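Local atomic coordinates of major Capsid Protein VP1 (PDB entry 6Y9I), a protein that forms the pentameric building blocks of the chimpanzee polyomavirus capsid shell and probably provides the outer surface that recognises glycan receptors on host cells. Residues E27-N33 with I62-S68; I127-H133 with A258-M264; P161-P166 with F196-W202. The contacts are given in a common frame with arbitrary orientation. Residues are numbered along the deposited sequence.

Overall arrangement
Contact 2 is sheet pairing in the jelly-roll core, whereas contacts 1 and 3 join irregular loops packed beside it, with no paired strands. All three are largely buried; contact 3 alone has exposed residues, Pro161 and Lys162. The chemistry follows position: contact 2 rests on backbone bonds and a histidine-carboxylate pair, contact 1 on two direct hydrogen bonds and bridging water, while its Glu27 binds a magnesium ion shared with a second subunit, and contact 3 on aromatic packing with a second histidine-carboxylate pair. Tyr67 of contact 1 joins the set, its OH lying 2.7 Å from Tyr132 OH and 2.6 Å from Trp202 O. Ile199 packs from contact 3 onto Tyr132, Ala258 and Ile260 of contact 2.

Contact 1: E27-N33 with I62-S68; sequences EPRMGIN and IQMPQYS. With MG (magnesium ion), chain F.
Two short hydrogen bonds tie residues 27-33 to 62-68: Gln66 N donates to Arg29 O (2.7 Å, 156° at the hydrogen) and Asn33 ND2 to Gln66 OE1 (2.7 Å). The two segments run antiparallel here, with CA-CA distances of 5.4 Å for Arg29-Gln66, 3.9 Å for Met30-Pro65 and 3.8 Å for Gly31-Ile62. Asn33 also folds back on its own turn, its OD1 accepting from Gly31 N at 2.9 Å. Water completes the seam: one molecule accepts from Arg29 N (2.9 Å), donates to Gln66 O (2.7 Å) and lies 2.7 Å from Ser68 OG.

Glu27 points its CB away from 62-68. Its OE1 binds a magnesium ion at 2.5 Å, and Leu183 O of a second subunit shares the metal. Glu27 OE2 accepts a hydrogen bond from water 1 O, a ligand of that ion, at 2.7 Å, and is also hydrogen-bonded to Tyr43. The Arg29 side chain (m, m, t) leads off to a salt bridge with Asp194.

The close approach at Gly31 depends on glycine. At phi/psi 135/-46 a CB would lie 2.1 Å from Ile62 O, while the bare CA comes within 3.4 Å of that oxygen and Ile62 CA within 3.5 Å of Gly31 O, a reciprocal pair of CA-H...O contacts. Apolar packing closes the edges, Met30 SD on Pro65 CB at 3.9 Å and Ile32 CG1 on Ile62 CB at 4.4 Å. Both segments belong to the long connection between strands 8-26 and 68-73, the BC loop of the viral jelly roll, whose two ends are joined here.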
loop_
_atom_site.group_PDB
_atom_site.type_symbol
_atom_site.label_atom_id
_atom_site.label_comp_id
_atom_site.label_asym_id
_atom_site.label_seq_id
_atom_site.Cartn_x
_atom_site.Cartn_y
_atom_site.Cartn_z
ATOM N N GLU A 27 -22.986 13.411 -12.535
ATOM C CA GLU A 27 -21.963 14.424 -12.860
ATOM C C GLU A 27 -21.464 14.994 -11.536
ATOM O O GLU A 27 -22.219 15.052 -10.562
ATOM C CB GLU A 27 -22.549 15.446 -13.822
ATOM C CG GLU A 27 -22.718 14.873 -15.221
ATOM C CD GLU A 27 -22.760 15.868 -16.361
ATOM O OE1 GLU A 27 -23.789 15.890 -17.052
ATOM O OE2 GLU A 27 -21.748 16.565 -16.607
ATOM N N PRO A 28 -20.185 15.433 -11.475
ATOM C CA PRO A 28 -19.604 15.917 -10.222
ATOM C C PRO A 28 -20.232 17.259 -9.817
ATOM O O PRO A 28 -20.559 18.048 -10.711
ATOM C CB PRO A 28 -18.125 16.075 -10.540
ATOM C CG PRO A 28 -18.098 16.324 -12.026
ATOM C CD PRO A 28 -19.248 15.514 -12.600
ATOM N N ARG A 29 -20.433 17.445 -8.510
ATOM C CA ARG A 29 -20.926 18.710 -7.901
ATOM C C ARG A 29 -19.853 19.274 -6.972
ATOM O O ARG A 29 -19.994 19.181 -5.717
ATOM C CB ARG A 29 -22.295 18.445 -7.261
ATOM C CG ARG A 29 -23.306 17.885 -8.246
ATOM C CD ARG A 29 -23.783 18.920 -9.224
ATOM N NE ARG A 29 -24.715 18.401 -10.214
ATOM C CZ ARG A 29 -24.451 18.239 -11.510
ATOM N NH1 ARG A 29 -23.246 18.454 -12.003
ATOM N NH2 ARG A 29 -25.388 17.800 -12.320
ATOM N N MET A 30 -18.801 19.862 -7.562
ATOM C CA MET A 30 -17.592 20.303 -6.806
ATOM C C MET A 30 -17.816 21.731 -6.300
ATOM O O MET A 30 -16.946 22.260 -5.573
ATOM C CB MET A 30 -16.332 20.249 -7.668
ATOM C CG MET A 30 -15.861 18.833 -7.971
ATOM S SD MET A 30 -15.463 17.840 -6.515
ATOM C CE MET A 30 -16.954 16.881 -6.285
ATOM N N GLY A 31 -18.939 22.342 -6.685
ATOM C CA GLY A 31 -19.365 23.672 -6.214
ATOM C C GLY A 31 -19.846 24.529 -7.376
ATOM O O GLY A 31 -20.925 25.147 -7.275
ATOM N N ILE A 32 -19.077 24.540 -8.460
ATOM C CA ILE A 32 -19.508 25.080 -9.770
ATOM C C ILE A 32 -20.230 23.946 -10.495
ATOM O O ILE A 32 -19.569 23.072 -11.104
ATOM C CB ILE A 32 -18.340 25.701 -10.541
ATOM C CG1 ILE A 32 -17.737 26.864 -9.739
ATOM C CG2 ILE A 32 -18.814 26.138 -11.915
ATOM C CD1 ILE A 32 -16.306 27.166 -10.056
ATOM N N ASN A 33 -21.555 23.966 -10.374
ATOM C CA ASN A 33 -22.416 22.777 -10.555
ATOM C C ASN A 33 -23.169 22.870 -11.872
ATOM O O ASN A 33 -23.953 21.969 -12.166
ATOM C CB ASN A 33 -23.344 22.596 -9.362
ATOM C CG ASN A 33 -22.593 22.190 -8.120
ATOM O OD1 ASN A 33 -21.416 21.817 -8.195
ATOM N ND2 ASN A 33 -23.269 22.237 -6.982
ATOM N N ILE A 62 -20.226 27.537 -3.673
ATOM C CA ILE A 62 -19.424 27.202 -4.886
ATOM C C ILE A 62 -17.983 26.803 -4.473
ATOM O O ILE A 62 -17.302 26.209 -5.333
ATOM C CB ILE A 62 -19.474 28.321 -5.950
ATOM C CG1 ILE A 62 -19.004 29.671 -5.404
ATOM C CG2 ILE A 62 -20.866 28.431 -6.575
ATOM C CD1 ILE A 62 -18.729 30.728 -6.463
ATOM N N GLN A 63 -17.573 27.007 -3.202
ATOM C CA GLN A 63 -16.244 26.596 -2.646
ATOM C C GLN A 63 -16.329 25.272 -1.880
ATOM O O GLN A 63 -15.290 24.898 -1.248
ATOM C CB GLN A 63 -15.686 27.649 -1.679
ATOM C CG GLN A 63 -15.450 28.994 -2.326
ATOM C CD GLN A 63 -15.026 30.015 -1.304
ATOM O OE1 GLN A 63 -15.835 30.481 -0.504
ATOM N NE2 GLN A 63 -13.741 30.311 -1.282
ATOM N N MET A 64 -17.493 24.611 -1.869
ATOM C CA MET A 64 -17.740 23.434 -0.988
ATOM C C MET A 64 -18.232 22.281 -1.850
ATOM O O MET A 64 -19.360 22.296 -2.366
ATOM C CB MET A 64 -18.756 23.750 0.097
ATOM C CG MET A 64 -18.393 24.969 0.911
ATOM S SD MET A 64 -19.595 25.234 2.229
ATOM C CE MET A 64 -19.021 24.019 3.406
ATOM N N PRO A 65 -17.350 21.299 -2.151
ATOM C CA PRO A 65 -17.777 20.122 -2.905
ATOM C C PRO A 65 -18.942 19.436 -2.192
ATOM O O PRO A 65 -18.981 19.377 -0.955
ATOM C CB PRO A 65 -16.499 19.274 -2.999
ATOM C CG PRO A 65 -15.377 20.293 -2.866
ATOM C CD PRO A 65 -15.902 21.319 -1.896
ATOM N N GLN A 66 -19.870 18.930 -2.993
ATOM C CA GLN A 66 -21.175 18.402 -2.540
ATOM C C GLN A 66 -21.372 16.984 -3.082
ATOM O O GLN A 66 -20.775 16.628 -4.102
ATOM C CB GLN A 66 -22.296 19.322 -3.041
ATOM C CG GLN A 66 -22.280 20.718 -2.413
ATOM C CD GLN A 66 -22.565 21.841 -3.402
ATOM O OE1 GLN A 66 -23.341 21.682 -4.357
ATOM N NE2 GLN A 66 -21.930 22.993 -3.183
ATOM N N TYR A 67 -22.240 16.234 -2.439
ATOM C CA TYR A 67 -22.659 14.898 -2.906
ATOM C C TYR A 67 -23.566 15.060 -4.111
ATOM O O TYR A 67 -24.384 15.993 -4.161
ATOM C CB TYR A 67 -23.388 14.136 -1.807
ATOM C CG TYR A 67 -22.505 13.724 -0.668
ATOM C CD1 TYR A 67 -21.683 12.620 -0.762
ATOM C CD2 TYR A 67 -22.507 14.436 0.512
ATOM C CE1 TYR A 67 -20.906 12.212 0.312
ATOM C CE2 TYR A 67 -21.722 14.063 1.585
ATOM C CZ TYR A 67 -20.913 12.942 1.489
ATOM O OH TYR A 67 -20.131 12.579 2.563
ATOM N N SER A 68 -23.448 14.116 -5.015
ATOM C CA SER A 68 -24.343 13.924 -6.170
ATOM C C SER A 68 -25.406 12.908 -5.762
ATOM O O SER A 68 -25.085 12.036 -4.960
ATOM C CB SER A 68 -23.573 13.473 -7.360
ATOM O OG SER A 68 -22.549 14.404 -7.650
HETATM MG MG MG F . -23.752 16.339 -19.485
HETATM O O HOH W 1 -21.910 17.941 -18.926
HETATM O O HOH W 2 -20.340 15.387 -6.477
HETATM O O HOH W 3 -22.703 25.415 -5.289
HETATM O O HOH W 4 -23.708 17.179 -21.581
HETATM O O HOH W 5 -25.473 15.105 -19.460
#

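Contact 2: I127-H133 with A258-M264; sequences IEGMNYH and ADICGVM
This is antiparallel strand pairing inside a beta sheet, joining the start of strand 131-138 to the second half of strand 252-265. The axes of 131-133 and 258-264 approach to 4.6 Å with 161° between their directions. Tyr132 and Ile260 form a hydrogen-bonded pair (CA-CA 5.0 Å): Tyr132 N donates to Ile260 O at 3.0 Å and Ile260 N to Tyr132 O at 2.8 Å. Next to it His133 and Asp259 are a non-hydrogen-bonded pair, CA-CA 4.5 Å.

A second, isolated bridge joins Glu128 to Val263, with Val263 N to Glu128 O at 2.8 Å and a weak return bond from Glu128 N to Val263 O at 3.4 Å. Between the bridges three residues, 129-131, face only two, 261-262, so the register slips by one. Gly129 (95/-155) and Gly262 (144/-160) take backbone angles that call for glycine, and Gly262 CA sits just 3.1 Å from Met130 O. In the jelly roll these are strands E and H of the CHEF sheet.

The two sheet faces differ. On one, His133 (m) donates from ND1 to Asp259 OD1 (2.7 Å, 165°) and from NE2 to Asn131 OD1 (2.7 Å), while Cys261 SG meets the ring edge, 3.6 Å from CE1; Asp259 OD1 also forms a salt bridge with Arg279. On the other, Tyr132 (t) rests its CB 4.3 Å from Ile260 CB and its CE1 3.9 Å from Ala258 CB. There Phe230 of a third subunit meets the Tyr132 ring, and Ile105 of the same subunit packs on Ile260.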
loop_
_atom_site.group_PDB
_atom_site.type_symbol
_atom_site.label_atom_id
_atom_site.label_comp_id
_atom_site.label_asym_id
_atom_site.label_seq_id
_atom_site.Cartn_x
_atom_site.Cartn_y
_atom_site.Cartn_z
ATOM N N ILE A 127 -3.289 17.492 -11.283
ATOM C CA ILE A 127 -4.246 17.198 -10.188
ATOM C C ILE A 127 -3.565 16.233 -9.204
ATOM O O ILE A 127 -3.031 15.205 -9.631
ATOM C CB ILE A 127 -5.582 16.667 -10.727
ATOM C CG1 ILE A 127 -6.230 17.647 -11.710
ATOM C CG2 ILE A 127 -6.519 16.331 -9.582
ATOM C CD1 ILE A 127 -6.616 18.975 -11.105
ATOM N N GLU A 128 -3.549 16.605 -7.919
ATOM C CA GLU A 128 -3.071 15.744 -6.821
ATOM C C GLU A 128 -3.721 16.170 -5.505
ATOM O O GLU A 128 -4.464 17.152 -5.482
ATOM C CB GLU A 128 -1.540 15.774 -6.768
ATOM C CG GLU A 128 -0.919 17.149 -6.575
ATOM C CD GLU A 128 0.611 17.140 -6.727
ATOM O OE1 GLU A 128 1.143 16.163 -7.310
ATOM O OE2 GLU A 128 1.280 18.084 -6.229
ATOM N N GLY A 129 -3.426 15.469 -4.430
ATOM C CA GLY A 129 -3.921 15.840 -3.095
ATOM C C GLY A 129 -5.186 15.078 -2.766
ATOM O O GLY A 129 -5.374 13.978 -3.316
ATOM N N MET A 130 -6.020 15.631 -1.892
ATOM C CA MET A 130 -7.093 14.848 -1.229
ATOM C C MET A 130 -8.028 14.227 -2.272
ATOM O O MET A 130 -8.384 14.887 -3.281
ATOM C CB MET A 130 -7.880 15.656 -0.197
ATOM C CG MET A 130 -8.391 16.964 -0.705
ATOM S SD MET A 130 -7.968 18.236 0.484
ATOM C CE MET A 130 -6.306 18.637 -0.035
ATOM N N ASN A 131 -8.312 12.948 -2.038
ATOM C CA ASN A 131 -9.160 12.053 -2.839
ATOM C C ASN A 131 -10.248 11.581 -1.889
ATOM O O ASN A 131 -9.896 11.067 -0.786
ATOM C CB ASN A 131 -8.337 10.902 -3.439
ATOM C CG ASN A 131 -7.914 11.188 -4.860
ATOM O OD1 ASN A 131 -8.420 10.558 -5.799
ATOM N ND2 ASN A 131 -7.031 12.169 -5.026
ATOM N N TYR A 132 -11.505 11.847 -2.241
ATOM C CA TYR A 132 -12.667 11.411 -1.439
ATOM C C TYR A 132 -13.625 10.781 -2.427
ATOM O O TYR A 132 -14.057 11.445 -3.375
ATOM C CB TYR A 132 -13.295 12.561 -0.658
ATOM C CG TYR A 132 -14.465 12.194 0.212
ATOM C CD1 TYR A 132 -15.754 12.151 -0.315
ATOM C CD2 TYR A 132 -14.316 11.956 1.570
ATOM C CE1 TYR A 132 -16.851 11.829 0.472
ATOM C CE2 TYR A 132 -15.408 11.635 2.360
ATOM C CZ TYR A 132 -16.678 11.578 1.812
ATOM O OH TYR A 132 -17.758 11.242 2.555
ATOM N N HIS A 133 -13.853 9.499 -2.264
ATOM C CA HIS A 133 -14.591 8.665 -3.227
ATOM C C HIS A 133 -15.638 7.901 -2.438
ATOM O O HIS A 133 -15.290 7.211 -1.484
ATOM C CB HIS A 133 -13.637 7.775 -4.035
ATOM C CG HIS A 133 -12.662 8.574 -4.844
ATOM N ND1 HIS A 133 -13.030 9.217 -6.002
ATOM C CD2 HIS A 133 -11.361 8.889 -4.634
ATOM C CE1 HIS A 133 -11.994 9.857 -6.513
ATOM N NE2 HIS A 133 -10.961 9.669 -5.694
ATOM N N ALA A 258 -19.793 10.893 -4.438
ATOM C CA ALA A 258 -18.839 12.010 -4.276
ATOM C C ALA A 258 -17.487 11.527 -4.791
ATOM O O ALA A 258 -17.073 10.484 -4.337
ATOM C CB ALA A 258 -18.765 12.429 -2.842
ATOM N N ASP A 259 -16.892 12.213 -5.758
ATOM C CA ASP A 259 -15.575 11.805 -6.282
ATOM C C ASP A 259 -14.697 13.026 -6.444
ATOM O O ASP A 259 -14.566 13.472 -7.576
ATOM C CB ASP A 259 -15.727 11.054 -7.593
ATOM C CG ASP A 259 -16.345 9.696 -7.349
ATOM O OD1 ASP A 259 -15.631 8.844 -6.775
ATOM O OD2 ASP A 259 -17.559 9.526 -7.679
ATOM N N ILE A 260 -14.092 13.487 -5.347
ATOM C CA ILE A 260 -13.002 14.494 -5.397
ATOM C C ILE A 260 -11.707 13.759 -5.788
ATOM O O ILE A 260 -11.279 12.868 -5.033
ATOM C CB ILE A 260 -12.858 15.222 -4.057
ATOM C CG1 ILE A 260 -14.159 15.936 -3.668
ATOM C CG2 ILE A 260 -11.670 16.173 -4.128
ATOM C CD1 ILE A 260 -14.073 16.577 -2.315
ATOM N N CYS A 261 -11.115 14.108 -6.924
ATOM C CA CYS A 261 -9.927 13.415 -7.498
ATOM C C CYS A 261 -8.648 14.163 -7.130
ATOM O O CYS A 261 -7.573 13.635 -7.364
ATOM C CB CYS A 261 -10.124 13.227 -8.991
ATOM S SG CYS A 261 -11.511 12.103 -9.332
ATOM N N GLY A 262 -8.767 15.347 -6.521
ATOM C CA GLY A 262 -7.622 16.146 -6.056
ATOM C C GLY A 262 -7.914 17.612 -6.248
ATOM O O GLY A 262 -9.098 17.956 -6.398
ATOM N N VAL A 263 -6.869 18.430 -6.279
ATOM C CA VAL A 263 -6.946 19.902 -6.408
ATOM C C VAL A 263 -5.997 20.333 -7.521
ATOM O O VAL A 263 -4.967 19.643 -7.784
ATOM C CB VAL A 263 -6.598 20.607 -5.081
ATOM C CG1 VAL A 263 -7.465 20.104 -3.946
ATOM C CG2 VAL A 263 -5.123 20.444 -4.723
ATOM N N MET A 264 -6.327 21.439 -8.164
ATOM C CA MET A 264 -5.340 22.203 -8.950
ATOM C C MET A 264 -4.886 23.374 -8.077
ATOM O O MET A 264 -5.669 23.823 -7.186
ATOM C CB MET A 264 -5.914 22.683 -10.285
ATOM C CG MET A 264 -6.985 23.694 -10.144
ATOM S SD MET A 264 -7.260 24.611 -11.678
ATOM C CE MET A 264 -5.986 25.867 -11.552
#

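Contact 3: P161-P166 with F196-W202; sequences PKTIHP and FYPIEEW
Side chains of 196-202 cradle the backbone of 161-166, extended from Thr163 to His165. Phe196 (chi1 t) lays one ring face against Thr163 CA and Ile164 N, with Pro161 O at its edge, 3.4 Å from CE1. The Ile164 side chain wedges between Phe196 and Trp202, over one face of the Tyr197 ring: its CG2 lies 3.5 Å from Phe196 CE2 and 4.2 Å from Trp202 NE1. Two bonds fix that wedge, Ile164 N to Phe196 O and Trp202 NE1 to Ile164 O, both 3.0 Å. Both segments lie in the EF insertion of the jelly roll, between strands 131-138 and 212-219, so the contact folds this excursion onto itself. Farther along, Pro166 lies over one face of the indole, its CG 4.2 Å from the centroid of the six-membered ring and 18° off the normal, a CH-pi contact. Glu201 (m, t) extends so that OE1 accepts from His165 ND1 at 2.6 Å, and the imidazole stacks on Tyr155. Thr163 CG2 fits against Pro198 CG at 3.9 Å.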
loop_
_atom_site.group_PDB
_atom_site.type_symbol
_atom_site.label_atom_id
_atom_site.label_comp_id
_atom_site.label_asym_id
_atom_site.label_seq_id
_atom_site.Cartn_x
_atom_site.Cartn_y
_atom_site.Cartn_z
ATOM N N PRO A 161 -31.795 28.491 -0.098
ATOM C CA PRO A 161 -30.462 28.029 0.285
ATOM C C PRO A 161 -29.802 27.283 -0.886
ATOM O O PRO A 161 -30.493 26.592 -1.602
ATOM C CB PRO A 161 -30.689 27.127 1.515
ATOM C CG PRO A 161 -32.171 26.769 1.480
ATOM C CD PRO A 161 -32.859 27.874 0.715
ATOM N N LYS A 162 -28.506 27.496 -1.098
ATOM C CA LYS A 162 -27.705 26.790 -2.142
ATOM C C LYS A 162 -27.104 25.500 -1.561
ATOM O O LYS A 162 -26.796 24.582 -2.342
ATOM C CB LYS A 162 -26.626 27.728 -2.679
ATOM C CG LYS A 162 -27.178 28.954 -3.391
ATOM C CD LYS A 162 -26.099 29.852 -3.982
ATOM C CE LYS A 162 -26.662 30.950 -4.863
ATOM N NZ LYS A 162 -27.477 31.905 -4.073
ATOM N N THR A 163 -26.942 25.449 -0.243
ATOM C CA THR A 163 -26.463 24.291 0.533
ATOM C C THR A 163 -27.125 24.323 1.893
ATOM O O THR A 163 -27.610 25.407 2.291
ATOM C CB THR A 163 -24.938 24.284 0.739
ATOM O OG1 THR A 163 -24.410 25.553 1.144
ATOM C CG2 THR A 163 -24.230 23.865 -0.524
ATOM N N ILE A 164 -27.133 23.164 2.552
ATOM C CA ILE A 164 -27.602 23.009 3.945
ATOM C C ILE A 164 -26.394 22.632 4.791
ATOM O O ILE A 164 -25.568 21.824 4.341
ATOM C CB ILE A 164 -28.742 21.991 4.062
ATOM C CG1 ILE A 164 -29.263 21.899 5.493
ATOM C CG2 ILE A 164 -28.345 20.628 3.528
ATOM C CD1 ILE A 164 -30.732 21.563 5.564
ATOM N N HIS A 165 -26.317 23.213 5.976
ATOM C CA HIS A 165 -25.262 22.978 6.983
ATOM C C HIS A 165 -25.874 22.256 8.171
ATOM O O HIS A 165 -27.064 22.382 8.453
ATOM C CB HIS A 165 -24.616 24.320 7.349
ATOM C CG HIS A 165 -24.247 25.105 6.142
ATOM N ND1 HIS A 165 -23.256 24.685 5.274
ATOM C CD2 HIS A 165 -24.743 26.254 5.634
ATOM C CE1 HIS A 165 -23.155 25.545 4.283
ATOM N NE2 HIS A 165 -24.054 26.516 4.474
ATOM N N PRO A 166 -25.070 21.467 8.906
ATOM C CA PRO A 166 -25.571 20.770 10.079
ATOM C C PRO A 166 -26.314 21.649 11.098
ATOM O O PRO A 166 -27.289 21.167 11.607
ATOM C CB PRO A 166 -24.291 20.192 10.691
ATOM C CG PRO A 166 -23.409 19.939 9.493
ATOM C CD PRO A 166 -23.671 21.124 8.592
ATOM N N PHE A 196 -26.042 19.882 -2.887
ATOM C CA PHE A 196 -26.748 20.613 -1.803
ATOM C C PHE A 196 -26.117 20.330 -0.430
ATOM O O PHE A 196 -26.150 21.175 0.464
ATOM C CB PHE A 196 -28.236 20.251 -1.845
ATOM C CG PHE A 196 -29.113 21.157 -1.023
ATOM C CD1 PHE A 196 -29.358 22.458 -1.437
ATOM C CD2 PHE A 196 -29.697 20.706 0.154
ATOM C CE1 PHE A 196 -30.162 23.306 -0.682
ATOM C CE2 PHE A 196 -30.482 21.558 0.919
ATOM C CZ PHE A 196 -30.721 22.853 0.500
ATOM N N TYR A 197 -25.599 19.123 -0.236
ATOM C CA TYR A 197 -24.969 18.685 1.027
ATOM C C TYR A 197 -23.452 18.672 0.841
ATOM O O TYR A 197 -22.919 17.816 0.126
ATOM C CB TYR A 197 -25.512 17.308 1.402
ATOM C CG TYR A 197 -26.984 17.322 1.723
ATOM C CD1 TYR A 197 -27.942 17.183 0.736
ATOM C CD2 TYR A 197 -27.410 17.517 3.026
ATOM C CE1 TYR A 197 -29.297 17.182 1.029
ATOM C CE2 TYR A 197 -28.761 17.525 3.339
ATOM C CZ TYR A 197 -29.708 17.363 2.340
ATOM O OH TYR A 197 -31.026 17.400 2.680
ATOM N N PRO A 198 -22.705 19.615 1.452
ATOM C CA PRO A 198 -21.241 19.589 1.382
ATOM C C PRO A 198 -20.616 18.355 2.043
ATOM O O PRO A 198 -20.986 17.987 3.166
ATOM C CB PRO A 198 -20.800 20.843 2.135
ATOM C CG PRO A 198 -22.017 21.777 1.984
ATOM C CD PRO A 198 -23.201 20.840 2.100
ATOM N N ILE A 199 -19.629 17.794 1.351
ATOM C CA ILE A 199 -18.808 16.648 1.830
ATOM C C ILE A 199 -18.142 17.027 3.143
ATOM O O ILE A 199 -18.094 16.173 4.042
ATOM C CB ILE A 199 -17.813 16.271 0.712
ATOM C CG1 ILE A 199 -18.578 15.623 -0.446
ATOM C CG2 ILE A 199 -16.664 15.405 1.212
ATOM C CD1 ILE A 199 -17.840 15.662 -1.759
ATOM N N GLU A 200 -17.624 18.244 3.244
ATOM C CA GLU A 200 -16.841 18.653 4.439
ATOM C C GLU A 200 -17.737 18.772 5.684
ATOM O O GLU A 200 -17.158 18.866 6.783
ATOM C CB GLU A 200 -16.061 19.945 4.195
ATOM C CG GLU A 200 -16.931 21.184 4.019
ATOM C CD GLU A 200 -16.148 22.334 3.410
ATOM O OE1 GLU A 200 -16.043 22.404 2.135
ATOM O OE2 GLU A 200 -15.610 23.148 4.215
ATOM N N GLU A 201 -19.062 18.725 5.551
ATOM C CA GLU A 201 -19.982 18.821 6.714
ATOM C C GLU A 201 -20.857 17.583 6.893
ATOM O O GLU A 201 -21.404 17.450 7.992
ATOM C CB GLU A 201 -20.910 20.020 6.587
ATOM C CG GLU A 201 -20.180 21.361 6.580
ATOM C CD GLU A 201 -21.124 22.522 6.300
ATOM O OE1 GLU A 201 -21.559 22.709 5.146
ATOM O OE2 GLU A 201 -21.467 23.196 7.259
ATOM N N TRP A 202 -20.974 16.713 5.886
ATOM C CA TRP A 202 -21.943 15.577 5.908
ATOM C C TRP A 202 -21.240 14.275 5.534
ATOM O O TRP A 202 -20.559 14.271 4.498
ATOM C CB TRP A 202 -23.118 15.802 4.961
ATOM C CG TRP A 202 -23.947 17.001 5.306
ATOM C CD1 TRP A 202 -23.924 18.218 4.701
ATOM C CD2 TRP A 202 -24.930 17.089 6.353
ATOM N NE1 TRP A 202 -24.834 19.057 5.285
ATOM C CE2 TRP A 202 -25.489 18.388 6.282
ATOM C CE3 TRP A 202 -25.451 16.182 7.280
ATOM C CZ2 TRP A 202 -26.496 18.817 7.150
ATOM C CZ3 TRP A 202 -26.478 16.597 8.113
ATOM C CH2 TRP A 202 -26.967 17.904 8.068
#